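Local coordinates for protein ADP-dependent L-serine kinase SerK (Thermococcus kodakarensis KOD1, PDB 5X0J) that transfers a phosphate group from ADP to free L-serine, giving O-phospho-L-serine and AMP in the first step of cysteine biosynthesis from serine, at residues 30-35 against 70-75; 51-56 against 86-91; 102-107 against 176-181. The protein carries 1 engineered substitution. All coordinates share one frame; numbering follows the deposited sequence. Where two conformers were deposited one is given.

Interaction 1 (30-35 against 70-75); sequences QQLVQK and GHHRWA. Engineered in segment 30-35: Gln30 (natural residue Glu). With AMP (adenosine monophosphate), chain B; SEP (phosphoserine), chain C.
The phosphoryl-transfer site is built here, where the loop carrying Gln30, Leu32 and Val33 packs against the two histidines that open helix 71-80. His72 links the two segments and both products. Its NE2 accepts the backbone N-H of Val33 at 3.0 Å, with the donor only 4° out of the ring plane. At another point of the same ring edge, ND1 donates to AMP O2P at 2.7 Å and lies 3.0 Å from phosphoserine O2P. Leu32 CD2 sits over the centre of the imidazole in a CH-pi contact, while the bonds at NE2 and ND1 hold the ring's rotation. Leu32 CD1 presses tightly on Ala75 CB at 3.4 Å. His71, one residue earlier on the helix, serves the phosphoserine side: the CG of the engineered Gln30 lies over its face, 3.8 Å from the ring centroid, while ND1 gives an in-plane hydrogen bond to phosphoserine O3P at 2.7 Å. NE2 of His71 accepts the backbone N-H of His29. Gly70 N and His71 N also donate to phosphoserine O3P. Gln30, its chi1 of 53° setting CG between the backbone N and carbonyl carbon, reaches phosphoserine OG weakly through NE2 (2.7 Å), and OE1 is taken by Thr223 N. Arg73 N and NE hold AMP O1P, and NH2 holds AMP O3P. Phosphates received by N-H groups at a helix start, backed by GHHR side chains, are consistent with the nucleotide-binding motif of the ParB/Srx fold.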
loop_
_atom_site.group_PDB
_atom_site.type_symbol
_atom_site.label_atom_id
_atom_site.label_comp_id
_atom_site.label_asym_id
_atom_site.label_seq_id
_atom_site.Cartn_x
_atom_site.Cartn_y
_atom_site.Cartn_z
ATOM N N GLN A 30 -0.210 -7.837 -3.482
ATOM C CA GLN A 30 0.079 -6.583 -4.191
ATOM C C GLN A 30 1.577 -6.337 -4.328
ATOM O O GLN A 30 2.397 -6.991 -3.677
ATOM C CB GLN A 30 -0.698 -5.380 -3.598
ATOM C CG GLN A 30 -0.575 -5.143 -2.111
ATOM C CD GLN A 30 -1.632 -4.211 -1.538
ATOM O OE1 GLN A 30 -2.768 -4.128 -2.036
ATOM N NE2 GLN A 30 -1.278 -3.536 -0.451
ATOM N N GLN A 31 1.913 -5.426 -5.233
ATOM C CA GLN A 31 3.288 -5.035 -5.538
ATOM C C GLN A 31 3.902 -4.108 -4.476
ATOM O O GLN A 31 3.223 -3.655 -3.546
ATOM C CB GLN A 31 3.322 -4.333 -6.895
ATOM C CG GLN A 31 2.960 -5.232 -8.072
ATOM C CD GLN A 31 2.777 -4.475 -9.363
ATOM O OE1 GLN A 31 2.230 -3.377 -9.389
ATOM N NE2 GLN A 31 3.233 -5.060 -10.455
ATOM N N LEU A 32 5.202 -3.857 -4.623
ATOM C CA LEU A 32 6.010 -3.077 -3.682
ATOM C C LEU A 32 6.337 -1.685 -4.206
ATOM O O LEU A 32 6.328 -1.461 -5.403
ATOM C CB LEU A 32 7.325 -3.807 -3.388
ATOM C CG LEU A 32 7.222 -5.271 -2.959
ATOM C CD1 LEU A 32 8.594 -5.815 -2.598
ATOM C CD2 LEU A 32 6.263 -5.417 -1.780
ATOM N N VAL A 33 6.572 -0.760 -3.276
ATOM C CA VAL A 33 7.142 0.568 -3.486
ATOM C C VAL A 33 8.590 0.494 -3.005
ATOM O O VAL A 33 8.853 0.118 -1.842
ATOM C CB VAL A 33 6.375 1.622 -2.651
ATOM C CG1 VAL A 33 6.934 3.025 -2.895
ATOM C CG2 VAL A 33 4.875 1.545 -2.957
ATOM N N GLN A 34 9.532 0.849 -3.880
ATOM C CA GLN A 34 10.950 0.687 -3.568
ATOM C C GLN A 34 11.380 1.420 -2.306
ATOM O O GLN A 34 12.088 0.852 -1.478
ATOM C CB GLN A 34 11.839 1.111 -4.735
ATOM C CG GLN A 34 13.324 0.987 -4.412
ATOM C CD GLN A 34 14.195 0.976 -5.641
ATOM O OE1 GLN A 34 13.852 0.361 -6.638
ATOM N NE2 GLN A 34 15.349 1.632 -5.558
ATOM N N LYS A 35 10.962 2.672 -2.150
ATOM C CA LYS A 35 11.357 3.439 -0.956
ATOM C C LYS A 35 10.808 2.864 0.347
ATOM O O LYS A 35 11.417 3.030 1.400
ATOM C CB LYS A 35 10.917 4.892 -1.066
ATOM C CG LYS A 35 11.628 5.682 -2.143
ATOM C CD LYS A 35 13.050 6.053 -1.811
ATOM C CE LYS A 35 13.475 7.243 -2.660
ATOM N NZ LYS A 35 14.932 7.491 -2.562
ATOM N N GLY A 70 1.842 -6.087 5.347
ATOM C CA GLY A 70 3.231 -6.512 5.541
ATOM C C GLY A 70 4.001 -6.948 4.309
ATOM O O GLY A 70 4.949 -7.723 4.422
ATOM N N HIS A 71 3.648 -6.445 3.132
ATOM C CA HIS A 71 4.356 -6.849 1.912
ATOM C C HIS A 71 5.832 -6.502 1.916
ATOM O O HIS A 71 6.656 -7.291 1.445
ATOM C CB HIS A 71 3.678 -6.246 0.695
ATOM C CG HIS A 71 2.362 -6.874 0.415
ATOM N ND1 HIS A 71 1.229 -6.553 1.122
ATOM C CD2 HIS A 71 2.019 -7.890 -0.409
ATOM C CE1 HIS A 71 0.226 -7.300 0.705
ATOM N NE2 HIS A 71 0.688 -8.131 -0.209
ATOM N N HIS A 72 6.158 -5.341 2.468
ATOM C CA HIS A 72 7.537 -4.852 2.457
ATOM C C HIS A 72 8.364 -5.513 3.540
ATOM O O HIS A 72 9.514 -5.900 3.296
ATOM C CB HIS A 72 7.541 -3.326 2.531
ATOM C CG HIS A 72 6.833 -2.693 1.374
ATOM N ND1 HIS A 72 5.462 -2.586 1.305
ATOM C CD2 HIS A 72 7.303 -2.217 0.201
ATOM C CE1 HIS A 72 5.121 -2.022 0.164
ATOM N NE2 HIS A 72 6.223 -1.784 -0.517
ATOM N N ARG A 73 7.771 -5.686 4.715
ATOM C CA ARG A 73 8.423 -6.490 5.749
ATOM C C ARG A 73 8.728 -7.901 5.214
ATOM O O ARG A 73 9.846 -8.424 5.384
ATOM C CB ARG A 73 7.577 -6.578 7.011
ATOM C CG ARG A 73 7.713 -5.373 7.927
ATOM C CD ARG A 73 6.589 -5.289 8.936
ATOM N NE ARG A 73 5.335 -4.856 8.311
ATOM C CZ ARG A 73 4.141 -4.879 8.898
ATOM N NH1 ARG A 73 3.999 -5.316 10.154
ATOM N NH2 ARG A 73 3.075 -4.439 8.239
ATOM N N TRP A 74 7.741 -8.511 4.563
ATOM C CA TRP A 74 7.911 -9.880 4.035
ATOM C C TRP A 74 9.019 -9.933 2.983
ATOM O O TRP A 74 9.941 -10.749 3.080
ATOM C CB TRP A 74 6.574 -10.381 3.478
ATOM C CG TRP A 74 6.630 -11.638 2.658
ATOM C CD1 TRP A 74 6.703 -12.928 3.123
ATOM C CD2 TRP A 74 6.578 -11.724 1.231
ATOM N NE1 TRP A 74 6.698 -13.805 2.069
ATOM C CE2 TRP A 74 6.616 -13.098 0.896
ATOM C CE3 TRP A 74 6.479 -10.771 0.198
ATOM C CZ2 TRP A 74 6.597 -13.545 -0.441
ATOM C CZ3 TRP A 74 6.443 -11.209 -1.122
ATOM C CH2 TRP A 74 6.509 -12.589 -1.429
ATOM N N ALA A 75 8.961 -9.040 2.003
ATOM C CA ALA A 75 9.977 -9.007 0.950
ATOM C C ALA A 75 11.357 -8.650 1.501
ATOM O O ALA A 75 12.367 -9.231 1.099
ATOM C CB ALA A 75 9.590 -8.019 -0.138
HETATM P P AMP B . 4.649 -3.221 5.001
HETATM O O1P AMP B . 5.613 -4.209 5.636
HETATM O O2P AMP B . 4.371 -3.528 3.543
HETATM O O3P AMP B . 3.419 -3.023 5.846
HETATM O "O5'" AMP B . 5.411 -1.806 4.956
HETATM C "C5'" AMP B . 6.537 -1.509 5.777
HETATM C "C4'" AMP B . 6.137 -1.524 7.241
HETATM O "O4'" AMP B . 7.290 -1.719 8.035
HETATM C "C3'" AMP B . 5.532 -0.222 7.811
HETATM O "O3'" AMP B . 4.314 -0.538 8.481
HETATM C "C2'" AMP B . 6.527 0.332 8.830
HETATM O "O2'" AMP B . 5.914 0.997 9.931
HETATM C "C1'" AMP B . 7.174 -0.970 9.212
HETATM N N9 AMP B . 8.495 -0.906 9.868
HETATM C C8 AMP B . 9.453 0.034 9.754
HETATM N N7 AMP B . 10.540 -0.287 10.497
HETATM C C5 AMP B . 10.268 -1.459 11.086
HETATM C C6 AMP B . 10.973 -2.362 12.010
HETATM N N6 AMP B . 12.216 -2.051 12.439
HETATM N N1 AMP B . 10.327 -3.490 12.389
HETATM C C2 AMP B . 9.084 -3.813 11.962
HETATM N N3 AMP B . 8.384 -3.028 11.129
HETATM C C4 AMP B . 8.921 -1.870 10.674
HETATM N N SEP C . -2.064 -4.216 2.635
HETATM C CA SEP C . -1.556 -3.061 3.437
HETATM C CB SEP C . -0.949 -2.024 2.491
HETATM O OG SEP C . 0.099 -2.637 1.742
HETATM C C SEP C . -2.655 -2.496 4.299
HETATM O O SEP C . -2.543 -1.350 4.778
HETATM O OXT SEP C . -3.679 -3.162 4.543
HETATM P P SEP C . 1.494 -3.066 2.450
HETATM O O1P SEP C . 1.666 -2.103 3.615
HETATM O O2P SEP C . 2.475 -2.868 1.339
HETATM O O3P SEP C . 1.306 -4.509 2.847
#

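Interaction 2 (51-56 against 86-91); sequences WKPMLL and PSVILD. With AMP (adenosine monophosphate), chain B.
Leu56 and Ser87 form the tight part of this strand pair. Leu56 CD1 lies 3.5 Å from both CB and OG of Ser87, and Met54 projects from the same face. Met26 covers all three side chains, and Ile21 adds to the cover over Leu56 and Ser87. The serine hydroxyl is buried in this apolar setting, where it bonds back to Ala85 O. The backbones run parallel with a 30° twist, joined by four hydrogen bonds. Pro86 O accepts Met54 N, Met54 O accepts Val88 N at 2.8 Å, Val88 O accepts Leu56 N, and Leu56 O accepts Leu90 N, the last with the donor tilted 25° from the carbonyl plane. These strands are neighbours in the five-stranded mixed sheet of the ParB-like domain, connected through strand 65-67 and helix 71-80. Packing is looser on the face that carries Leu55 and Val88. Val88 CG2 lies 4.0 Å from Pro53 CB, the two side chains side by side, and Leu55 CD2 meets Val88 CB at 4.1 Å. Beyond them Leu90 CD1 touches Leu55 CB at 4.0 Å. The pair opens to solvent toward its C-terminal end, where Ile89, on the Leu56 and Ser87 face, is exposed. Just ahead of strand 54-58, the indole of Trp51 has the adenine over one face, and Lys52 NZ donates to AMP O3' at 2.9 Å and to O2'.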
loop_
_atom_site.group_PDB
_atom_site.type_symbol
_atom_site.label_atom_id
_atom_site.label_comp_id
_atom_site.label_asym_id
_atom_site.label_seq_id
_atom_site.Cartn_x
_atom_site.Cartn_y
_atom_site.Cartn_z
ATOM N N TRP A 51 9.486 -4.446 15.294
ATOM C CA TRP A 51 8.531 -3.949 16.308
ATOM C C TRP A 51 7.051 -3.958 15.918
ATOM O O TRP A 51 6.221 -3.598 16.740
ATOM C CB TRP A 51 8.948 -2.545 16.821
ATOM C CG TRP A 51 9.133 -1.509 15.733
ATOM C CD1 TRP A 51 10.316 -1.104 15.178
ATOM C CD2 TRP A 51 8.105 -0.782 15.052
ATOM N NE1 TRP A 51 10.084 -0.153 14.219
ATOM C CE2 TRP A 51 8.740 0.059 14.108
ATOM C CE3 TRP A 51 6.708 -0.728 15.169
ATOM C CZ2 TRP A 51 8.023 0.915 13.259
ATOM C CZ3 TRP A 51 5.991 0.143 14.333
ATOM C CH2 TRP A 51 6.659 0.946 13.388
ATOM N N LYS A 52 6.724 -4.388 14.706
ATOM C CA LYS A 52 5.345 -4.365 14.209
ATOM C C LYS A 52 4.997 -5.720 13.598
ATOM O O LYS A 52 5.551 -6.076 12.575
ATOM C CB LYS A 52 5.173 -3.267 13.153
ATOM C CG LYS A 52 3.728 -3.080 12.724
ATOM C CD LYS A 52 3.561 -2.097 11.575
ATOM C CE LYS A 52 3.687 -0.662 12.009
ATOM N NZ LYS A 52 3.126 0.237 10.965
ATOM N N PRO A 53 4.048 -6.460 14.186
ATOM C CA PRO A 53 3.745 -7.772 13.607
ATOM C C PRO A 53 3.017 -7.670 12.287
ATOM O O PRO A 53 2.250 -6.737 12.070
ATOM C CB PRO A 53 2.815 -8.418 14.645
ATOM C CG PRO A 53 2.178 -7.270 15.308
ATOM C CD PRO A 53 3.236 -6.199 15.388
ATOM N N MET A 54 3.260 -8.649 11.434
ATOM C CA MET A 54 2.516 -8.732 10.182
ATOM C C MET A 54 1.077 -9.124 10.466
ATOM O O MET A 54 0.768 -9.725 11.488
ATOM C CB MET A 54 3.136 -9.738 9.231
ATOM C CG MET A 54 4.471 -9.289 8.653
ATOM S SD MET A 54 5.136 -10.524 7.518
ATOM C CE MET A 54 3.868 -10.504 6.235
ATOM N N LEU A 55 0.185 -8.749 9.554
ATOM C CA LEU A 55 -1.212 -9.170 9.627
ATOM C C LEU A 55 -1.423 -10.210 8.531
ATOM O O LEU A 55 -1.095 -9.968 7.364
ATOM C CB LEU A 55 -2.155 -7.981 9.454
ATOM C CG LEU A 55 -2.061 -6.827 10.459
ATOM C CD1 LEU A 55 -3.097 -5.753 10.138
ATOM C CD2 LEU A 55 -2.207 -7.324 11.889
ATOM N N LEU A 56 -1.963 -11.369 8.921
ATOM C CA LEU A 56 -2.163 -12.505 8.011
ATOM C C LEU A 56 -3.597 -13.002 8.098
ATOM O O LEU A 56 -4.299 -12.710 9.062
ATOM C CB LEU A 56 -1.256 -13.667 8.395
ATOM C CG LEU A 56 0.248 -13.421 8.453
ATOM C CD1 LEU A 56 0.911 -14.719 8.866
ATOM C CD2 LEU A 56 0.784 -12.953 7.110
ATOM N N PRO A 86 7.114 -12.319 13.134
ATOM C CA PRO A 86 6.014 -12.209 14.086
ATOM C C PRO A 86 4.758 -11.758 13.376
ATOM O O PRO A 86 4.788 -10.766 12.632
ATOM C CB PRO A 86 6.475 -11.107 15.054
ATOM C CG PRO A 86 7.921 -10.989 14.859
ATOM C CD PRO A 86 8.214 -11.398 13.467
ATOM N N SER A 87 3.670 -12.487 13.609
ATOM C CA SER A 87 2.437 -12.316 12.863
ATOM C C SER A 87 1.224 -12.387 13.761
ATOM O O SER A 87 1.265 -12.995 14.828
ATOM C CB SER A 87 2.313 -13.414 11.806
ATOM O OG SER A 87 3.401 -13.366 10.911
ATOM N N VAL A 88 0.146 -11.765 13.295
ATOM C CA VAL A 88 -1.177 -11.910 13.883
ATOM C C VAL A 88 -2.056 -12.551 12.812
ATOM O O VAL A 88 -2.171 -12.023 11.703
ATOM C CB VAL A 88 -1.744 -10.549 14.328
ATOM C CG1 VAL A 88 -3.143 -10.709 14.905
ATOM C CG2 VAL A 88 -0.828 -9.931 15.360
ATOM N N ILE A 89 -2.667 -13.686 13.146
ATOM C CA ILE A 89 -3.568 -14.384 12.226
ATOM C C ILE A 89 -4.996 -13.900 12.465
ATOM O O ILE A 89 -5.571 -14.155 13.521
ATOM C CB ILE A 89 -3.489 -15.917 12.388
ATOM C CG1 ILE A 89 -2.053 -16.407 12.138
ATOM C CG2 ILE A 89 -4.476 -16.611 11.444
ATOM C CD1 ILE A 89 -1.802 -17.839 12.542
ATOM N N LEU A 90 -5.566 -13.243 11.461
ATOM C CA LEU A 90 -6.900 -12.651 11.536
ATOM C C LEU A 90 -7.933 -13.536 10.869
ATOM O O LEU A 90 -7.587 -14.439 10.110
ATOM C CB LEU A 90 -6.907 -11.320 10.798
ATOM C CG LEU A 90 -5.913 -10.276 11.287
ATOM C CD1 LEU A 90 -5.901 -9.101 10.319
ATOM C CD2 LEU A 90 -6.251 -9.824 12.707
ATOM N N ASP A 91 -9.200 -13.246 11.138
ATOM C CA ASP A 91 -10.328 -13.891 10.473
ATOM C C ASP A 91 -10.738 -12.958 9.331
ATOM O O ASP A 91 -11.427 -11.968 9.559
ATOM C CB ASP A 91 -11.467 -14.082 11.475
ATOM C CG ASP A 91 -12.713 -14.681 10.856
ATOM O OD1 ASP A 91 -12.686 -15.041 9.657
ATOM O OD2 ASP A 91 -13.731 -14.777 11.567
HETATM P P AMP B . 4.649 -3.221 5.001
HETATM O O1P AMP B . 5.613 -4.209 5.636
HETATM O O2P AMP B . 4.371 -3.528 3.543
HETATM O O3P AMP B . 3.419 -3.023 5.846
HETATM O "O5'" AMP B . 5.411 -1.806 4.956
HETATM C "C5'" AMP B . 6.537 -1.509 5.777
HETATM C "C4'" AMP B . 6.137 -1.524 7.241
HETATM O "O4'" AMP B . 7.290 -1.719 8.035
HETATM C "C3'" AMP B . 5.532 -0.222 7.811
HETATM O "O3'" AMP B . 4.314 -0.538 8.481
HETATM C "C2'" AMP B . 6.527 0.332 8.830
HETATM O "O2'" AMP B . 5.914 0.997 9.931
HETATM C "C1'" AMP B . 7.174 -0.970 9.212
HETATM N N9 AMP B . 8.495 -0.906 9.868
HETATM C C8 AMP B . 9.453 0.034 9.754
HETATM N N7 AMP B . 10.540 -0.287 10.497
HETATM C C5 AMP B . 10.268 -1.459 11.086
HETATM C C6 AMP B . 10.973 -2.362 12.010
HETATM N N6 AMP B . 12.216 -2.051 12.439
HETATM N N1 AMP B . 10.327 -3.490 12.389
HETATM C C2 AMP B . 9.084 -3.813 11.962
HETATM N N3 AMP B . 8.384 -3.028 11.129
HETATM C C4 AMP B . 8.921 -1.870 10.674
#

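Interaction 3 (102-107 against 176-181); sequences WYPAFK and LIYYGL. With SEP (phosphoserine), chain C.
The ring of Tyr178 carries Pro104 on one face: the proline CA stands over it in a CH-pi contact, 4.0 Å from the centroid and offset toward the rim, and CG comes down to 3.6 Å from CE2. The two residues sit on neighbouring antiparallel strands in the sheet of the SerK C-terminal domain. Trp102 CB also touches CD2 of that tyrosine ring. The Trp102 indole offers its own edge to the bound product, NE1 donating to the carboxylate O of phosphoserine at 3.0 Å, while its CE3 packs 3.3 Å from Gly180 N. On the other side of the sheet the edge of the Tyr179 ring faces Tyr103 O, and Ala105 CB touches its CD1; the phenol oxygen is held by Asp188 of helix 182-190. Strand 98-107 runs between strands 175-179 and 196-199 here, and helix 155-170 covers Pro104 and Leu176. Tyr103 and Tyr179 form a hydrogen-bonded pair with two nearly straight bonds, Tyr103 N to Tyr179 O (2.7 Å) and Tyr179 N to Tyr103 O. At the next such pair the ladder is less even: Ile177 N reaches Ala105 O straight, but Ala105 N meets Ile177 O at only 124° and is weak. Pro104, with no N-H to give, falls on the non-hydrogen-bonded pair with Tyr178. Just past the end of strand 176-179, Gly180 O lies 3.5 Å from Tyr103 CE2, and a water donates to the same Gly180 O at 2.9 Å and, weakly, to Tyr103 OH at 3.4 Å.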
loop_
_atom_site.group_PDB
_atom_site.type_symbol
_atom_site.label_atom_id
_atom_site.label_comp_id
_atom_site.label_asym_id
_atom_site.label_seq_id
_atom_site.Cartn_x
_atom_site.Cartn_y
_atom_site.Cartn_z
ATOM N N TRP A 102 -5.207 3.054 -0.173
ATOM C CA TRP A 102 -4.216 4.101 -0.019
ATOM C C TRP A 102 -4.160 4.847 -1.340
ATOM O O TRP A 102 -4.124 4.232 -2.417
ATOM C CB TRP A 102 -2.823 3.533 0.275
ATOM C CG TRP A 102 -2.702 2.805 1.565
ATOM C CD1 TRP A 102 -2.783 1.461 1.758
ATOM C CD2 TRP A 102 -2.437 3.377 2.847
ATOM N NE1 TRP A 102 -2.587 1.158 3.081
ATOM C CE2 TRP A 102 -2.389 2.322 3.775
ATOM C CE3 TRP A 102 -2.242 4.688 3.301
ATOM C CZ2 TRP A 102 -2.147 2.530 5.133
ATOM C CZ3 TRP A 102 -2.021 4.901 4.653
ATOM C CH2 TRP A 102 -1.983 3.828 5.559
ATOM N N TYR A 103 -4.109 6.173 -1.253
ATOM C CA TYR A 103 -4.047 7.036 -2.433
ATOM C C TYR A 103 -2.607 7.490 -2.667
ATOM O O TYR A 103 -2.047 8.154 -1.802
ATOM C CB TYR A 103 -4.969 8.256 -2.240
ATOM C CG TYR A 103 -6.378 7.874 -1.892
ATOM C CD1 TYR A 103 -7.228 7.345 -2.851
ATOM C CD2 TYR A 103 -6.859 8.012 -0.598
ATOM C CE1 TYR A 103 -8.524 6.971 -2.526
ATOM C CE2 TYR A 103 -8.141 7.643 -0.263
ATOM C CZ TYR A 103 -8.975 7.136 -1.231
ATOM O OH TYR A 103 -10.245 6.766 -0.886
ATOM N N PRO A 104 -1.998 7.130 -3.822
ATOM C CA PRO A 104 -0.676 7.676 -4.120
ATOM C C PRO A 104 -0.770 9.183 -4.275
ATOM O O PRO A 104 -1.772 9.682 -4.801
ATOM C CB PRO A 104 -0.291 7.021 -5.459
ATOM C CG PRO A 104 -1.287 5.944 -5.698
ATOM C CD PRO A 104 -2.502 6.259 -4.904
ATOM N N ALA A 105 0.268 9.892 -3.852
ATOM C CA ALA A 105 0.314 11.355 -3.953
ATOM C C ALA A 105 1.746 11.792 -4.136
ATOM O O ALA A 105 2.670 11.072 -3.778
ATOM C CB ALA A 105 -0.272 12.001 -2.711
ATOM N N PHE A 106 1.940 12.989 -4.673
ATOM C CA PHE A 106 3.290 13.489 -4.846
ATOM C C PHE A 106 3.429 14.970 -4.616
ATOM O O PHE A 106 2.483 15.746 -4.841
ATOM C CB PHE A 106 3.879 13.109 -6.214
ATOM C CG PHE A 106 3.195 13.740 -7.395
ATOM C CD1 PHE A 106 3.576 14.998 -7.855
ATOM C CD2 PHE A 106 2.198 13.063 -8.074
ATOM C CE1 PHE A 106 2.950 15.573 -8.956
ATOM C CE2 PHE A 106 1.574 13.631 -9.175
ATOM C CZ PHE A 106 1.953 14.888 -9.619
ATOM N N LYS A 107 4.628 15.332 -4.167
ATOM C CA LYS A 107 5.134 16.686 -4.246
ATOM C C LYS A 107 6.122 16.666 -5.410
ATOM O O LYS A 107 7.097 15.909 -5.396
ATOM C CB LYS A 107 5.824 17.088 -2.939
ATOM C CG LYS A 107 6.322 18.522 -2.892
ATOM C CD LYS A 107 5.195 19.530 -2.718
ATOM C CE LYS A 107 5.677 20.937 -3.033
ATOM N NZ LYS A 107 4.575 21.930 -3.019
ATOM N N LEU A 176 7.072 10.788 -2.981
ATOM C CA LEU A 176 5.916 9.897 -3.096
ATOM C C LEU A 176 5.404 9.564 -1.700
ATOM O O LEU A 176 6.150 9.037 -0.868
ATOM C CB LEU A 176 6.309 8.620 -3.837
ATOM C CG LEU A 176 5.263 7.512 -3.991
ATOM C CD1 LEU A 176 4.012 7.999 -4.705
ATOM C CD2 LEU A 176 5.886 6.340 -4.736
ATOM N N ILE A 177 4.132 9.885 -1.452
ATOM C CA ILE A 177 3.484 9.647 -0.162
ATOM C C ILE A 177 2.144 8.977 -0.430
ATOM O O ILE A 177 1.450 9.353 -1.376
ATOM C CB ILE A 177 3.225 10.967 0.608
ATOM C CG1 ILE A 177 4.526 11.769 0.767
ATOM C CG2 ILE A 177 2.577 10.691 1.964
ATOM C CD1 ILE A 177 4.349 13.173 1.314
ATOM N N TYR A 178 1.770 8.008 0.401
ATOM C CA TYR A 178 0.484 7.334 0.279
ATOM C C TYR A 178 -0.438 7.771 1.420
ATOM O O TYR A 178 -0.055 7.700 2.590
ATOM C CB TYR A 178 0.678 5.815 0.279
ATOM C CG TYR A 178 1.096 5.271 -1.068
ATOM C CD1 TYR A 178 2.426 5.328 -1.487
ATOM C CD2 TYR A 178 0.161 4.708 -1.916
ATOM C CE1 TYR A 178 2.806 4.831 -2.730
ATOM C CE2 TYR A 178 0.523 4.198 -3.159
ATOM C CZ TYR A 178 1.849 4.260 -3.561
ATOM O OH TYR A 178 2.215 3.750 -4.797
ATOM N N TYR A 179 -1.646 8.223 1.071
ATOM C CA TYR A 179 -2.631 8.699 2.051
ATOM C C TYR A 179 -3.762 7.720 2.240
ATOM O O TYR A 179 -4.317 7.244 1.269
ATOM C CB TYR A 179 -3.238 10.036 1.596
ATOM C CG TYR A 179 -2.319 11.209 1.803
ATOM C CD1 TYR A 179 -1.278 11.465 0.917
ATOM C CD2 TYR A 179 -2.471 12.053 2.903
ATOM C CE1 TYR A 179 -0.414 12.533 1.122
ATOM C CE2 TYR A 179 -1.624 13.129 3.107
ATOM C CZ TYR A 179 -0.599 13.369 2.213
ATOM O OH TYR A 179 0.260 14.426 2.430
ATOM N N GLY A 180 -4.126 7.446 3.491
ATOM C CA GLY A 180 -5.310 6.657 3.780
ATOM C C GLY A 180 -6.628 7.341 3.457
ATOM O O GLY A 180 -7.592 6.687 3.079
ATOM N N LEU A 181 -6.670 8.670 3.609
ATOM C CA LEU A 181 -7.894 9.458 3.393
ATOM C C LEU A 181 -7.609 10.579 2.408
ATOM O O LEU A 181 -6.676 11.359 2.602
ATOM C CB LEU A 181 -8.372 10.061 4.710
ATOM C CG LEU A 181 -8.800 9.092 5.810
ATOM C CD1 LEU A 181 -9.130 9.886 7.072
ATOM C CD2 LEU A 181 -9.980 8.244 5.373
HETATM N N SEP C . -2.064 -4.216 2.635
HETATM C CA SEP C . -1.556 -3.061 3.437
HETATM C CB SEP C . -0.949 -2.024 2.491
HETATM O OG SEP C . 0.099 -2.637 1.742
HETATM C C SEP C . -2.655 -2.496 4.299
HETATM O O SEP C . -2.543 -1.350 4.778
HETATM O OXT SEP C . -3.679 -3.162 4.543
HETATM P P SEP C . 1.494 -3.066 2.450
HETATM O O1P SEP C . 1.666 -2.103 3.615
HETATM O O2P SEP C . 2.475 -2.868 1.339
HETATM O O3P SEP C . 1.306 -4.509 2.847
HETATM O O HOH W 1 -9.348 4.813 1.735
#

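Interaction 1 lies between the other two and touches both. Arg73 NH1 probably bonds to Lys52 O, tying the helix of 70-75 to the loop before strand 54-58, and Val33 packs on Leu176 and Tyr178 of interaction 3. Interactions 2 and 3 have no contact with each other, their centres being about 24 Å apart on opposite sides of the chain's centre. Their chemistry follows their place: interaction 1 joins a polar, ligand-facing side to an apolar patch around Leu32, while the other two are backbone ladders, parallel in 51-56/86-91 and antiparallel in 102-107/176-181. Interaction 2 is the more buried ladder, though its far end is exposed. Next to each ladder, loop residues reach one product: Trp51 and Lys52 AMP, Trp102 phosphoserine.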